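Local structure of protein FLUORESCENT IN BLUE LIGHT, chloroplastic (Arabidopsis thaliana, 4YVO) at residues V118-I121 and S122-S126. The protein negatively regulates tetrapyrrole and chlorophyll biosynthesis in chloroplasts, and its tetratricopeptide repeat domain, the part described here, mediates complex formation with glutamyl-tRNA reductase. Residues are numbered along the deposited sequence; the frame is centred on the assembly and turned at random.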
loop_
_atom_site.group_PDB
_atom_site.type_symbol
_atom_site.label_atom_id
_atom_site.label_comp_id
_atom_site.label_asym_id
_atom_site.label_seq_id
_atom_site.Cartn_x
_atom_site.Cartn_y
_atom_site.Cartn_z
ATOM N N VAL A 118 -1.604 -1.650 -5.499
ATOM C CA VAL A 118 -2.162 -0.315 -5.667
ATOM C C VAL A 118 -2.049 0.091 -7.135
ATOM O O VAL A 118 -3.017 0.558 -7.741
ATOM C CB VAL A 118 -1.462 0.737 -4.776
ATOM C CG1 VAL A 118 -2.024 2.121 -5.052
ATOM C CG2 VAL A 118 -1.619 0.373 -3.305
ATOM N N LEU A 119 -0.873 -0.130 -7.715
ATOM C CA LEU A 119 -0.648 0.197 -9.123
ATOM C C LEU A 119 -1.516 -0.654 -10.051
ATOM O O LEU A 119 -2.110 -0.153 -11.012
ATOM C CB LEU A 119 0.827 0.017 -9.491
ATOM C CG LEU A 119 1.797 0.884 -8.676
ATOM C CD1 LEU A 119 3.216 0.644 -9.156
ATOM C CD2 LEU A 119 1.450 2.369 -8.749
ATOM N N ALA A 120 -1.589 -1.950 -9.764
ATOM C CA ALA A 120 -2.321 -2.863 -10.631
ATOM C C ALA A 120 -3.820 -2.584 -10.621
ATOM O O ALA A 120 -4.451 -2.553 -11.677
ATOM C CB ALA A 120 -2.037 -4.310 -10.249
ATOM N N ILE A 121 -4.384 -2.359 -9.433
ATOM C CA ILE A 121 -5.807 -2.051 -9.318
ATOM C C ILE A 121 -6.111 -0.730 -10.025
ATOM O O ILE A 121 -7.116 -0.594 -10.729
ATOM C CB ILE A 121 -6.242 -1.975 -7.835
ATOM C CG1 ILE A 121 -6.093 -3.340 -7.152
ATOM C CG2 ILE A 121 -7.675 -1.458 -7.706
ATOM C CD1 ILE A 121 -6.036 -3.246 -5.643
ATOM N N SER A 122 -5.223 0.244 -9.859
ATOM C CA SER A 122 -5.413 1.545 -10.498
ATOM C C SER A 122 -5.482 1.448 -12.018
ATOM O O SER A 122 -6.281 2.134 -12.646
ATOM C CB SER A 122 -4.315 2.514 -10.077
ATOM O OG SER A 122 -4.395 2.767 -8.679
ATOM N N LYS A 123 -4.651 0.596 -12.605
ATOM C CA LYS A 123 -4.691 0.403 -14.051
ATOM C C LYS A 123 -5.981 -0.284 -14.476
ATOM O O LYS A 123 -6.637 0.140 -15.432
ATOM C CB LYS A 123 -3.478 -0.392 -14.537
ATOM C CG LYS A 123 -2.182 0.390 -14.498
ATOM C CD LYS A 123 -1.042 -0.450 -15.048
ATOM C CE LYS A 123 0.307 0.168 -14.746
ATOM N NZ LYS A 123 0.461 1.513 -15.343
ATOM N N ARG A 124 -6.355 -1.340 -13.762
ATOM C CA ARG A 124 -7.572 -2.073 -14.096
ATOM C C ARG A 124 -8.819 -1.197 -14.006
ATOM O O ARG A 124 -9.728 -1.312 -14.833
ATOM C CB ARG A 124 -7.730 -3.316 -13.214
ATOM C CG ARG A 124 -6.761 -4.438 -13.551
ATOM C CD ARG A 124 -7.198 -5.765 -12.943
ATOM N NE ARG A 124 -7.334 -5.684 -11.491
ATOM C CZ ARG A 124 -6.352 -5.936 -10.630
ATOM N NH1 ARG A 124 -5.152 -6.293 -11.066
ATOM N NH2 ARG A 124 -6.575 -5.833 -9.329
ATOM N N GLU A 125 -8.860 -0.327 -13.001
ATOM C CA GLU A 125 -10.040 0.498 -12.761
ATOM C C GLU A 125 -9.972 1.863 -13.409
ATOM O O GLU A 125 -10.932 2.624 -13.325
ATOM C CB GLU A 125 -10.245 0.703 -11.262
ATOM C CG GLU A 125 -10.414 -0.573 -10.490
ATOM C CD GLU A 125 -11.599 -1.371 -10.966
ATOM O OE1 GLU A 125 -12.654 -0.765 -11.253
ATOM O OE2 GLU A 125 -11.470 -2.609 -11.062
ATOM N N SER A 126 -8.838 2.176 -14.028
ATOM C CA SER A 126 -8.584 3.522 -14.553
ATOM C C SER A 126 -8.931 4.580 -13.508
ATOM O O SER A 126 -9.677 5.527 -13.772
ATOM C CB SER A 126 -9.354 3.757 -15.852
ATOM O OG SER A 126 -9.006 2.779 -16.817
#
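Four successive i to i+4 bonds join Val-118 through Ile-121 to Ser-122 through Glu-125, the last, from Glu-125 N to Ile-121 O, being 2.9 Å long, and the helix then closes in a Schellman motif as Ser-126 turns to positive phi (48°). Ser-122 adds a second hold on the first carbonyl: with OG beside its own backbone N (chi1 -64°), the hydroxyl donates to Val-118 O at 2.8 Å. Ser-122 N reaches the same oxygen at 3.1 Å from the opposite face of the carbonyl plane. A serine suits this buried spot because its short hydroxyl can bond back into the helix while also meeting Lys-92 NZ. Replacing Ser-122 by alanine is likely to leave Lys-92 NZ without this mate and Val-118 O with one donor fewer. This last turn of helix 108-125 lies in the TPR 2 repeat; Ile-121 packs its branched chain on Pro-88, Glu-91 and Lys-92 of helix 88-104, and Leu-119 meets Ile-131, Tyr-135 and Ile-138 of helix 131-144. Arg-124, exposed, bends at chi3 (-58°) in the conformer described, one of two, and one guanidinium face lies above Ala-120 O and Ile-121 CA, both offset toward its rim. There NH1 lies 3.8 Å from Ala-120 CB, a methyl small enough to admit the flat group. The exposed Glu-125, whose side chain also touches Pro-88, rests CG 4.0 Å from Ile-121 CG2.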